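Local coordinates for protein dimethyl-sulfide monooxygenase (Hyphomicrobium sulfonivorans, PDB 6AK1) that oxidises dimethyl sulfide to methanethiol and formaldehyde in an FMN-, NADH- and oxygen-dependent reaction, the first step in its degradation, at residues D84-I89 against V103-T108; T13-Q18 against A31-L36; P218-V223 against D440-S445; M44-G49 against E97-G102. All blocks are in the same frame, centred on the assembly; numbering follows the deposited sequence.

Interaction 1 (D84-I89 against V103-T108)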
loop_
_atom_site.group_PDB
_atom_site.type_symbol
_atom_site.label_atom_id
_atom_site.label_comp_id
_atom_site.label_asym_id
_atom_site.label_seq_id
_atom_site.Cartn_x
_atom_site.Cartn_y
_atom_site.Cartn_z
ATOM N N ASP A 84 -1.275 14.909 0.082
ATOM C CA ASP A 84 -1.808 14.004 1.093
ATOM C C ASP A 84 -2.747 12.988 0.448
ATOM O O ASP A 84 -3.723 13.385 -0.201
ATOM C CB ASP A 84 -2.513 14.859 2.149
ATOM C CG ASP A 84 -3.400 14.068 3.097
ATOM O OD1 ASP A 84 -3.171 12.862 3.353
ATOM O OD2 ASP A 84 -4.352 14.697 3.617
ATOM N N PRO A 85 -2.485 11.683 0.583
ATOM C CA PRO A 85 -3.314 10.680 -0.107
ATOM C C PRO A 85 -4.696 10.491 0.485
ATOM O O PRO A 85 -5.505 9.778 -0.132
ATOM C CB PRO A 85 -2.491 9.390 0.037
ATOM C CG PRO A 85 -1.805 9.569 1.352
ATOM C CD PRO A 85 -1.415 11.054 1.376
ATOM N N PHE A 86 -4.982 11.052 1.671
ATOM C CA PHE A 86 -6.346 11.041 2.194
ATOM C C PHE A 86 -7.251 11.990 1.428
ATOM O O PHE A 86 -8.477 11.884 1.534
ATOM C CB PHE A 86 -6.364 11.439 3.676
ATOM C CG PHE A 86 -5.837 10.383 4.615
ATOM C CD1 PHE A 86 -4.484 10.082 4.660
ATOM C CD2 PHE A 86 -6.695 9.731 5.497
ATOM C CE1 PHE A 86 -3.992 9.119 5.553
ATOM C CE2 PHE A 86 -6.210 8.774 6.394
ATOM C CZ PHE A 86 -4.854 8.466 6.417
ATOM N N GLY A 87 -6.668 12.903 0.648
ATOM C CA GLY A 87 -7.421 14.050 0.168
ATOM C C GLY A 87 -8.604 13.703 -0.720
ATOM O O GLY A 87 -9.688 14.267 -0.561
ATOM N N ALA A 88 -8.412 12.804 -1.682
ATOM C CA ALA A 88 -9.432 12.539 -2.696
ATOM C C ALA A 88 -10.265 11.293 -2.413
ATOM O O ALA A 88 -11.094 10.925 -3.248
ATOM C CB ALA A 88 -8.780 12.411 -4.073
ATOM N N ILE A 89 -10.076 10.642 -1.260
ATOM C CA ILE A 89 -10.727 9.354 -1.017
ATOM C C ILE A 89 -12.248 9.490 -1.066
ATOM O O ILE A 89 -12.934 8.697 -1.726
ATOM C CB ILE A 89 -10.260 8.751 0.321
ATOM C CG1 ILE A 89 -8.747 8.560 0.317
ATOM C CG2 ILE A 89 -10.991 7.412 0.586
ATOM C CD1 ILE A 89 -8.260 7.687 -0.806
ATOM N N VAL A 103 -4.743 3.366 1.715
ATOM C CA VAL A 103 -4.205 4.678 2.026
ATOM C C VAL A 103 -2.950 4.483 2.855
ATOM O O VAL A 103 -2.976 3.792 3.877
ATOM C CB VAL A 103 -5.242 5.549 2.759
ATOM C CG1 VAL A 103 -4.694 6.949 2.956
ATOM C CG2 VAL A 103 -6.532 5.587 1.950
ATOM N N THR A 104 -1.846 5.056 2.397
ATOM C CA THR A 104 -0.588 4.958 3.120
ATOM C C THR A 104 -0.541 6.030 4.202
ATOM O O THR A 104 -0.872 7.188 3.944
ATOM C CB THR A 104 0.590 5.120 2.148
ATOM O OG1 THR A 104 0.560 4.056 1.200
ATOM C CG2 THR A 104 1.918 5.068 2.872
ATOM N N ALA A 105 -0.138 5.647 5.414
ATOM C CA ALA A 105 0.075 6.619 6.483
ATOM C C ALA A 105 1.171 6.104 7.406
ATOM O O ALA A 105 1.109 4.966 7.877
ATOM C CB ALA A 105 -1.220 6.891 7.268
ATOM N N ALA A 106 2.171 6.938 7.654
ATOM C CA ALA A 106 3.291 6.526 8.483
ATOM C C ALA A 106 2.947 6.630 9.967
ATOM O O ALA A 106 2.146 7.472 10.392
ATOM C CB ALA A 106 4.535 7.360 8.168
ATOM N N ILE A 107 3.576 5.749 10.757
ATOM C CA ILE A 107 3.441 5.766 12.210
ATOM C C ILE A 107 4.556 6.557 12.874
ATOM O O ILE A 107 4.569 6.694 14.105
ATOM C CB ILE A 107 3.403 4.319 12.742
ATOM C CG1 ILE A 107 4.779 3.657 12.599
ATOM C CG2 ILE A 107 2.376 3.501 11.972
ATOM C CD1 ILE A 107 4.802 2.185 13.020
ATOM N N THR A 108 5.476 7.110 12.083
ATOM C CA THR A 108 6.659 7.779 12.616
ATOM C C THR A 108 6.327 9.146 13.210
ATOM O O THR A 108 6.949 9.571 14.190
ATOM C CB THR A 108 7.701 7.938 11.497
ATOM O OG1 THR A 108 8.009 6.658 10.936
ATOM C CG2 THR A 108 8.973 8.578 12.011
#
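The ring of Phe86 takes the methyl CG1 of Val103 over one face, 3.4 Å above its plane and displaced toward the rim, while CB of Ala105 lies at the ring edge, in plane. This is core packing of a TIM barrel of the luciferase-like family: the loop leading to helix 89-94 is laid against strand 100-106, and Val103 and Ala105, two residues apart on that strand, both meet one aromatic ring. The face contact is a CH-pi interaction, with Val103 CG1 3.6 Å from the ring centroid of Phe86 and the two side chains crossing at about a right angle. Val103 CG1 is anti to the backbone N (chi1 -175°), which places it over the ring and leaves CG2 to meet Ile89 CD1 at 3.9 Å. Arg118 makes a cation-pi contact with Phe86, and Leu119 and Leu122 of helix 112-126 also pack on it. An alanine at Phe86 would probably leave a gap over Val103 CG1 and beside Ala105 CB, and deprive Arg118 of its aromatic partner. Pro85 reaches the strand backbone between Val103 and Ala105, its CG 3.6 Å from Thr104 O. Thr104 itself probably binds FMN, as in related enzymes, and its OG1 is hydrogen-bonded to Ile56 O and Asn133. The loop contains an Asx turn: Phe86 N donates to Asp84 OD1 at 3.1 Å, approaching from above the carboxylate plane.

Interaction 2 (T13-Q18 against A31-L36)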
loop_
_atom_site.group_PDB
_atom_site.type_symbol
_atom_site.label_atom_id
_atom_site.label_comp_id
_atom_site.label_asym_id
_atom_site.label_seq_id
_atom_site.Cartn_x
_atom_site.Cartn_y
_atom_site.Cartn_z
ATOM N N THR A 13 0.039 10.157 -4.936
ATOM C CA THR A 13 -0.510 11.488 -5.203
ATOM C C THR A 13 0.605 12.429 -5.676
ATOM O O THR A 13 0.881 13.474 -5.085
ATOM C CB THR A 13 -1.228 12.045 -3.976
ATOM O OG1 THR A 13 -1.922 10.994 -3.285
ATOM C CG2 THR A 13 -2.230 13.112 -4.402
ATOM N N CYS A 14 1.249 12.024 -6.772
ATOM C CA CYS A 14 2.392 12.732 -7.337
ATOM C C CYS A 14 2.463 12.417 -8.830
ATOM O O CYS A 14 1.643 11.667 -9.354
ATOM C CB CYS A 14 3.690 12.328 -6.641
ATOM S SG CYS A 14 4.187 10.633 -7.005
ATOM N N VAL A 15 3.483 12.958 -9.506
ATOM C CA VAL A 15 3.578 12.827 -10.959
ATOM C C VAL A 15 4.370 11.577 -11.349
ATOM O O VAL A 15 3.816 10.637 -11.930
ATOM C CB VAL A 15 4.196 14.091 -11.582
ATOM C CG1 VAL A 15 4.329 13.927 -13.098
ATOM C CG2 VAL A 15 3.360 15.342 -11.239
ATOM N N SER A 16 5.671 11.555 -11.062
ATOM C CA SER A 16 6.515 10.399 -11.373
ATOM C C SER A 16 6.610 9.500 -10.142
ATOM O O SER A 16 7.169 9.897 -9.111
ATOM C CB SER A 16 7.897 10.847 -11.829
ATOM O OG SER A 16 7.836 11.571 -13.054
ATOM N N HIS A 17 6.076 8.287 -10.257
ATOM C CA HIS A 17 5.976 7.370 -9.131
ATOM C C HIS A 17 7.022 6.269 -9.244
ATOM O O HIS A 17 8.015 6.262 -8.514
ATOM C CB HIS A 17 4.565 6.767 -9.071
ATOM C CG HIS A 17 4.327 5.874 -7.896
ATOM N ND1 HIS A 17 3.294 4.958 -7.859
ATOM C CD2 HIS A 17 4.976 5.761 -6.710
ATOM C CE1 HIS A 17 3.322 4.315 -6.702
ATOM N NE2 HIS A 17 4.335 4.780 -5.989
ATOM N N GLN A 18 6.783 5.321 -10.140
ATOM C CA GLN A 18 7.716 4.239 -10.420
ATOM C C GLN A 18 8.447 4.406 -11.751
ATOM O O GLN A 18 9.341 3.603 -12.047
ATOM C CB GLN A 18 6.983 2.892 -10.397
ATOM C CG GLN A 18 6.299 2.571 -9.075
ATOM C CD GLN A 18 7.290 2.336 -7.923
ATOM O OE1 GLN A 18 7.249 3.024 -6.900
ATOM N NE2 GLN A 18 8.167 1.358 -8.086
ATOM N N ALA A 31 0.514 14.369 -14.624
ATOM C CA ALA A 31 0.608 15.736 -14.137
ATOM C C ALA A 31 -0.691 16.250 -13.519
ATOM O O ALA A 31 -0.686 17.357 -12.973
ATOM C CB ALA A 31 1.050 16.665 -15.274
ATOM N N ARG A 32 -1.791 15.492 -13.583
ATOM C CA ARG A 32 -3.061 15.885 -12.973
ATOM C C ARG A 32 -3.260 15.297 -11.576
ATOM O O ARG A 32 -4.391 15.275 -11.078
ATOM C CB ARG A 32 -4.237 15.477 -13.855
ATOM C CG ARG A 32 -4.197 16.035 -15.283
ATOM C CD ARG A 32 -5.488 15.706 -16.026
ATOM N NE ARG A 32 -6.628 16.480 -15.509
ATOM C CZ ARG A 32 -7.900 16.154 -15.727
ATOM N NH1 ARG A 32 -8.200 15.046 -16.420
ATOM N NH2 ARG A 32 -8.875 16.918 -15.242
ATOM N N TYR A 33 -2.189 14.804 -10.945
ATOM C CA TYR A 33 -2.276 14.304 -9.576
ATOM C C TYR A 33 -3.002 15.292 -8.656
ATOM O O TYR A 33 -3.588 14.891 -7.638
ATOM C CB TYR A 33 -0.860 14.033 -9.044
ATOM C CG TYR A 33 -0.225 15.327 -8.599
ATOM C CD1 TYR A 33 0.349 16.205 -9.520
ATOM C CD2 TYR A 33 -0.273 15.712 -7.269
ATOM C CE1 TYR A 33 0.877 17.431 -9.108
ATOM C CE2 TYR A 33 0.252 16.910 -6.858
ATOM C CZ TYR A 33 0.830 17.767 -7.769
ATOM O OH TYR A 33 1.327 18.961 -7.299
ATOM N N ASN A 34 -2.964 16.587 -8.983
ATOM C CA ASN A 34 -3.563 17.620 -8.149
ATOM C C ASN A 34 -4.964 18.020 -8.614
ATOM O O ASN A 34 -5.520 18.996 -8.095
ATOM C CB ASN A 34 -2.643 18.848 -8.091
ATOM C CG ASN A 34 -2.545 19.573 -9.428
ATOM O OD1 ASN A 34 -2.498 18.953 -10.492
ATOM N ND2 ASN A 34 -2.519 20.898 -9.374
ATOM N N ASP A 35 -5.542 17.283 -9.563
ATOM C CA ASP A 35 -6.899 17.508 -10.059
ATOM C C ASP A 35 -7.842 16.456 -9.484
ATOM O O ASP A 35 -7.574 15.255 -9.582
ATOM C CB ASP A 35 -6.947 17.443 -11.593
ATOM C CG ASP A 35 -6.267 18.630 -12.252
ATOM O OD1 ASP A 35 -6.119 19.681 -11.588
ATOM O OD2 ASP A 35 -5.902 18.527 -13.445
ATOM N N LEU A 36 -8.959 16.906 -8.913
ATOM C CA LEU A 36 -9.931 15.960 -8.370
ATOM C C LEU A 36 -10.454 15.017 -9.445
ATOM O O LEU A 36 -10.667 13.833 -9.165
ATOM C CB LEU A 36 -11.089 16.717 -7.701
ATOM C CG LEU A 36 -12.006 15.932 -6.764
ATOM C CD1 LEU A 36 -11.195 14.999 -5.892
ATOM C CD2 LEU A 36 -12.803 16.880 -5.867
#
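Ala31 begins the contact, its CA 4.0 Å from CG2 of Val15. Arg32 starts a type I beta turn. Tyr33, next in line, carries most of the packing, its CG standing between the backbone N and the carbonyl carbon (chi1 80°). The side chain meets three successive residues. Tyr33 CB lies 3.5 Å from Cys14 O. On the ring, Tyr33 CD2 comes within 3.3 Å of Thr13 O, and Tyr33 CD1 within 3.6 Å of Val15 CG2. An alanine at Tyr33 would probably open a gap beside Val15 CG2 and leave the backbone at Thr13 without its ring neighbour. Tyr33 O accepts from Trp39 NE1, tying the turn to helix 36-48. Asn34 CB lies over one face of the Tyr33 ring, toward the rim. Asp35 ends the turn, its N bonded to Arg32 O, and its OD2 takes Arg32 NE in a salt bridge at 3.0 Å, through the anti lone pair; it also occupies the N-cap position of helix 36-48. Both segments belong to the long excursion between strand 6-12 and that helix, a beta-alpha connection of the TIM barrel whose two ends are packed together here, with Thr13 close to Asp58, a probable FMN-binding residue.

Interaction 3 (P218-V223 against D440-S445)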
loop_
_atom_site.group_PDB
_atom_site.type_symbol
_atom_site.label_atom_id
_atom_site.label_comp_id
_atom_site.label_asym_id
_atom_site.label_seq_id
_atom_site.Cartn_x
_atom_site.Cartn_y
_atom_site.Cartn_z
ATOM N N PRO A 218 -17.817 0.091 9.835
ATOM C CA PRO A 218 -18.177 -1.228 9.269
ATOM C C PRO A 218 -17.112 -2.316 9.391
ATOM O O PRO A 218 -17.467 -3.468 9.654
ATOM C CB PRO A 218 -18.477 -0.890 7.804
ATOM C CG PRO A 218 -19.053 0.484 7.866
ATOM C CD PRO A 218 -18.321 1.198 8.991
ATOM N N GLN A 219 -15.830 -2.004 9.201
ATOM C CA GLN A 219 -14.770 -2.992 9.354
ATOM C C GLN A 219 -14.103 -2.947 10.718
ATOM O O GLN A 219 -13.369 -3.882 11.064
ATOM C CB GLN A 219 -13.680 -2.794 8.289
ATOM C CG GLN A 219 -14.064 -3.200 6.888
ATOM C CD GLN A 219 -12.988 -2.835 5.883
ATOM O OE1 GLN A 219 -12.521 -3.683 5.111
ATOM N NE2 GLN A 219 -12.580 -1.561 5.886
ATOM N N ARG A 220 -14.288 -1.874 11.457
ATOM C CA ARG A 220 -13.661 -1.636 12.738
ATOM C C ARG A 220 -12.190 -1.335 12.531
ATOM O O ARG A 220 -11.800 -0.219 12.578
ATOM C CB ARG A 220 -13.935 -2.736 13.742
ATOM C CG ARG A 220 -15.080 -2.388 14.651
ATOM C CD ARG A 220 -15.061 -3.260 15.854
ATOM N NE ARG A 220 -16.270 -3.217 16.623
ATOM C CZ ARG A 220 -16.412 -2.559 17.736
ATOM N NH1 ARG A 220 -17.533 -2.618 18.363
ATOM N NH2 ARG A 220 -15.437 -1.832 18.188
ATOM N N THR A 221 -11.397 -2.349 12.296
ATOM C CA THR A 221 -10.007 -2.180 11.917
ATOM C C THR A 221 -9.905 -2.191 10.394
ATOM O O THR A 221 -10.330 -3.166 9.766
ATOM C CB THR A 221 -9.147 -3.290 12.509
ATOM O OG1 THR A 221 -9.172 -3.211 13.946
ATOM C CG2 THR A 221 -7.702 -3.177 12.018
ATOM N N PRO A 222 -9.391 -1.142 9.764
ATOM C CA PRO A 222 -9.200 -1.189 8.313
ATOM C C PRO A 222 -8.301 -2.357 7.930
ATOM O O PRO A 222 -7.511 -2.848 8.742
ATOM C CB PRO A 222 -8.529 0.150 8.000
ATOM C CG PRO A 222 -7.935 0.589 9.313
ATOM C CD PRO A 222 -8.850 0.087 10.362
ATOM N N VAL A 223 -8.452 -2.823 6.688
ATOM C CA VAL A 223 -7.565 -3.859 6.185
ATOM C C VAL A 223 -6.132 -3.385 6.346
ATOM O O VAL A 223 -5.801 -2.245 6.004
ATOM C CB VAL A 223 -7.888 -4.185 4.713
ATOM C CG1 VAL A 223 -6.901 -5.213 4.180
ATOM C CG2 VAL A 223 -9.308 -4.713 4.578
ATOM N N ASP A 440 -18.161 -11.472 8.345
ATOM C CA ASP A 440 -18.597 -10.206 8.920
ATOM C C ASP A 440 -17.695 -9.045 8.528
ATOM O O ASP A 440 -17.923 -7.920 8.984
ATOM C CB ASP A 440 -18.668 -10.312 10.455
ATOM C CG ASP A 440 -17.373 -10.844 11.078
ATOM O OD1 ASP A 440 -16.328 -10.928 10.384
ATOM O OD2 ASP A 440 -17.396 -11.187 12.277
ATOM N N GLY A 441 -16.663 -9.299 7.720
ATOM C CA GLY A 441 -15.696 -8.277 7.358
ATOM C C GLY A 441 -14.849 -7.764 8.511
ATOM O O GLY A 441 -14.199 -6.722 8.392
ATOM N N ARG A 442 -14.852 -8.482 9.633
ATOM C CA ARG A 442 -13.970 -8.206 10.756
ATOM C C ARG A 442 -12.778 -9.160 10.730
ATOM O O ARG A 442 -12.790 -10.187 10.046
ATOM C CB ARG A 442 -14.729 -8.328 12.076
ATOM C CG ARG A 442 -15.990 -7.457 12.152
ATOM C CD ARG A 442 -16.167 -6.917 13.551
ATOM N NE ARG A 442 -17.465 -7.245 14.121
ATOM C CZ ARG A 442 -17.798 -7.021 15.386
ATOM N NH1 ARG A 442 -16.919 -6.482 16.225
ATOM N NH2 ARG A 442 -19.008 -7.354 15.814
ATOM N N VAL A 443 -11.728 -8.796 11.473
ATOM C CA VAL A 443 -10.491 -9.564 11.419
ATOM C C VAL A 443 -10.718 -11.024 11.827
ATOM O O VAL A 443 -11.609 -11.348 12.624
ATOM C CB VAL A 443 -9.424 -8.920 12.319
ATOM C CG1 VAL A 443 -8.866 -7.641 11.668
ATOM C CG2 VAL A 443 -10.016 -8.654 13.732
ATOM N N GLU A 444 -9.899 -11.909 11.261
ATOM C CA GLU A 444 -9.843 -13.294 11.712
ATOM C C GLU A 444 -9.530 -13.354 13.202
ATOM O O GLU A 444 -8.808 -12.508 13.738
ATOM C CB GLU A 444 -8.761 -14.059 10.947
ATOM C CG GLU A 444 -9.091 -14.384 9.511
ATOM C CD GLU A 444 -8.109 -15.373 8.944
ATOM O OE1 GLU A 444 -6.923 -15.002 8.774
ATOM O OE2 GLU A 444 -8.511 -16.534 8.713
ATOM N N SER A 445 -10.054 -14.388 13.872
ATOM C CA SER A 445 -9.804 -14.536 15.304
ATOM C C SER A 445 -8.328 -14.759 15.617
ATOM O O SER A 445 -7.904 -14.495 16.748
ATOM C CB SER A 445 -10.632 -15.685 15.873
ATOM O OG SER A 445 -10.206 -16.905 15.305
HETATM O O HOH W 1 -12.216 -5.916 12.746
#
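Arg220 lies side by side with Arg442, the two side chains pointing the same way and their guanidinium planes only 17° apart. Here a segment that follows the TIM barrel in sequence, 440-445, packs back on the loop that leads into barrel strand 223-227. Arg442 NH1 comes within 3.4 Å of Arg220 NE and 3.7 Å of Arg220 CD. Two donors with like charge cannot bond to each other, and what probably makes the pairing tolerable is a shared acid: Asp178 takes Arg220 NH1 on OD1 and Arg442 NH2 on OD2. The backbone carbonyls of Trp172 and Trp176 take further N-H groups of Arg220, so both terminal nitrogens of Arg220 have partners. The two side chains reach this arrangement differently, Arg220 being extended from CG to NE, whereas Arg442 bends at both chi2 and chi3.

Nearer the backbone the contact is a mixture of carbon-to-carbonyl packing and a water bridge. Gln219 CG rests 3.8 Å from Gly441 O, and the Gln219 amide is occupied by Asp123 and the backbone N of Arg432. Farther along, Thr221 CB and Val443 CG1 approach to 4.4 Å, while Thr221 OG1 is bonded to Glu173 of helix 157-174. The 440-445 segment contains an Asx turn, Arg442 N donating to Asp440 OD1 at 3.0 Å. Arg432 bonds to both segments, at Thr221 O and Gly441 O. A water joins the two backbones directly, donating to Gln219 O at 2.9 Å and accepting from Val443 N at 3.2 Å.

Interaction 4 (M44-G49 against E97-G102)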
loop_
_atom_site.group_PDB
_atom_site.type_symbol
_atom_site.label_atom_id
_atom_site.label_comp_id
_atom_site.label_asym_id
_atom_site.label_seq_id
_atom_site.Cartn_x
_atom_site.Cartn_y
_atom_site.Cartn_z
ATOM N N MET A 44 -13.533 5.236 -11.020
ATOM C CA MET A 44 -14.594 4.674 -11.845
ATOM C C MET A 44 -14.037 3.697 -12.870
ATOM O O MET A 44 -14.645 2.653 -13.135
ATOM C CB MET A 44 -15.364 5.790 -12.540
ATOM C CG MET A 44 -16.111 6.701 -11.577
ATOM S SD MET A 44 -17.324 7.721 -12.455
ATOM C CE MET A 44 -16.279 8.999 -13.123
ATOM N N GLU A 45 -12.880 4.028 -13.456
ATOM C CA GLU A 45 -12.262 3.163 -14.448
ATOM C C GLU A 45 -11.814 1.836 -13.833
ATOM O O GLU A 45 -11.895 0.795 -14.493
ATOM C CB GLU A 45 -11.086 3.895 -15.102
ATOM C CG GLU A 45 -10.247 3.043 -16.040
ATOM C CD GLU A 45 -10.923 2.785 -17.392
ATOM O OE1 GLU A 45 -12.145 3.003 -17.503
ATOM O OE2 GLU A 45 -10.221 2.373 -18.347
ATOM N N LEU A 46 -11.378 1.848 -12.566
ATOM C CA LEU A 46 -11.066 0.599 -11.875
ATOM C C LEU A 46 -12.289 -0.296 -11.713
ATOM O O LEU A 46 -12.152 -1.522 -11.745
ATOM C CB LEU A 46 -10.441 0.886 -10.509
ATOM C CG LEU A 46 -9.033 1.509 -10.493
ATOM C CD1 LEU A 46 -8.434 1.437 -9.119
ATOM C CD2 LEU A 46 -8.122 0.813 -11.465
ATOM N N GLU A 47 -13.491 0.274 -11.540
ATOM C CA GLU A 47 -14.665 -0.585 -11.383
ATOM C C GLU A 47 -15.141 -1.156 -12.711
ATOM O O GLU A 47 -15.692 -2.256 -12.742
ATOM C CB GLU A 47 -15.817 0.163 -10.693
ATOM C CG GLU A 47 -15.505 0.476 -9.267
ATOM C CD GLU A 47 -16.721 0.633 -8.367
ATOM O OE1 GLU A 47 -17.791 1.094 -8.822
ATOM O OE2 GLU A 47 -16.593 0.296 -7.177
ATOM N N ARG A 48 -14.925 -0.442 -13.812
ATOM C CA ARG A 48 -15.200 -1.012 -15.124
ATOM C C ARG A 48 -14.449 -2.327 -15.326
ATOM O O ARG A 48 -14.942 -3.227 -16.015
ATOM C CB ARG A 48 -14.839 -0.001 -16.225
ATOM C CG ARG A 48 -15.144 -0.472 -17.647
ATOM C CD ARG A 48 -14.839 0.599 -18.677
ATOM N NE ARG A 48 -13.413 0.801 -18.932
ATOM C CZ ARG A 48 -12.712 0.136 -19.850
ATOM N NH1 ARG A 48 -13.298 -0.802 -20.587
ATOM N NH2 ARG A 48 -11.421 0.402 -20.033
ATOM N N GLY A 49 -13.276 -2.468 -14.714
ATOM C CA GLY A 49 -12.512 -3.695 -14.778
ATOM C C GLY A 49 -12.560 -4.553 -13.533
ATOM O O GLY A 49 -11.809 -5.533 -13.459
ATOM N N GLU A 97 -18.838 1.944 -5.910
ATOM C CA GLU A 97 -19.596 1.093 -5.018
ATOM C C GLU A 97 -18.749 0.032 -4.325
ATOM O O GLU A 97 -19.042 -0.313 -3.181
ATOM C CB GLU A 97 -20.728 0.418 -5.806
ATOM C CG GLU A 97 -21.746 -0.297 -4.947
ATOM C CD GLU A 97 -22.811 -0.987 -5.778
ATOM O OE1 GLU A 97 -23.651 -1.700 -5.185
ATOM O OE2 GLU A 97 -22.798 -0.816 -7.023
ATOM N N HIS A 98 -17.679 -0.455 -4.964
ATOM C CA HIS A 98 -17.012 -1.677 -4.527
ATOM C C HIS A 98 -15.488 -1.594 -4.434
ATOM O O HIS A 98 -14.892 -2.289 -3.604
ATOM C CB HIS A 98 -17.375 -2.822 -5.478
ATOM C CG HIS A 98 -18.779 -3.315 -5.321
ATOM N ND1 HIS A 98 -19.238 -3.898 -4.158
ATOM C CD2 HIS A 98 -19.831 -3.300 -6.176
ATOM C CE1 HIS A 98 -20.513 -4.217 -4.301
ATOM N NE2 HIS A 98 -20.897 -3.862 -5.516
ATOM N N VAL A 99 -14.830 -0.800 -5.289
ATOM C CA VAL A 99 -13.371 -0.778 -5.272
ATOM C C VAL A 99 -12.881 -0.299 -3.905
ATOM O O VAL A 99 -13.477 0.589 -3.280
ATOM C CB VAL A 99 -12.816 0.091 -6.421
ATOM C CG1 VAL A 99 -13.147 1.560 -6.211
ATOM C CG2 VAL A 99 -11.306 -0.084 -6.557
ATOM N N GLY A 100 -11.801 -0.918 -3.409
ATOM C CA GLY A 100 -11.216 -0.500 -2.151
ATOM C C GLY A 100 -10.185 0.614 -2.333
ATOM O O GLY A 100 -9.720 0.884 -3.437
ATOM N N PHE A 101 -9.830 1.265 -1.222
ATOM C CA PHE A 101 -8.839 2.339 -1.232
ATOM C C PHE A 101 -7.789 2.027 -0.177
ATOM O O PHE A 101 -8.090 2.030 1.020
ATOM C CB PHE A 101 -9.488 3.706 -0.987
ATOM C CG PHE A 101 -10.601 4.002 -1.936
ATOM C CD1 PHE A 101 -10.323 4.355 -3.256
ATOM C CD2 PHE A 101 -11.928 3.877 -1.538
ATOM C CE1 PHE A 101 -11.339 4.606 -4.164
ATOM C CE2 PHE A 101 -12.950 4.127 -2.439
ATOM C CZ PHE A 101 -12.646 4.508 -3.765
ATOM N N GLY A 102 -6.574 1.730 -0.628
ATOM C CA GLY A 102 -5.455 1.559 0.269
ATOM C C GLY A 102 -4.769 2.890 0.478
ATOM O O GLY A 102 -4.283 3.503 -0.477
#
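In this TIM barrel the end of helix 36-48 is fastened to the loop that enters strand 100-106, and one carboxylate does the fastening. Glu47 OE2 accepts from three consecutive backbone N-H groups: Glu97 N at 3.1 Å, His98 N at 2.6 Å and Val99 N at 2.8 Å. The bonds are divided around the oxygen, His98 N using the syn lone pair and Val99 N the anti one, each with an N-H...O angle of 160°, while Glu97 N comes from the syn side, 22° out of the carboxylate plane. A second, weak bond runs from Glu97 N to Glu47 OE1. Such a cluster of donors would be expected to stabilise the negative charge of Glu47. Its chain is extended beyond CG, and that methylene lies 3.9 Å from Val99 CB. Val99 also turns CG2 to Leu46 CD1, 4.1 Å away, adding an apolar contact beside the polar one. Outside the two segments, the His98 ring stacks on Tyr426 and its ND1 is hydrogen-bonded to Lys434. On the helix, Arg48 grips Glu45 and forms a salt bridge with Asp410 of helix 403-418, against which Leu46 also packs, while Gly100 and Gly102 pair with strand 53-57 through Leu54.

In the fold
Strand 100-106 serves two of the contacts: interaction 4 secures its entrance to helix 36-48, and interaction 1 packs its later part against the loop before helix 89-94, the two touching through Ile89 and Phe101. Interaction 2 lies at the other end of helix 36-48 from interaction 4 and meets interaction 1 where Thr13 packs on Pro85, close to the probable FMN site. Interactions 1, 2 and 3 are buried, interaction 4 partly so. Chemistry follows place. Interaction 1, nearest the chain's centre, is apolar; interaction 2 sets an aromatic ring against backbone; interaction 4 relies on a carboxylate. Interaction 3 joins segments far apart in sequence through a water, and sets two arginines side by side on a shared aspartate.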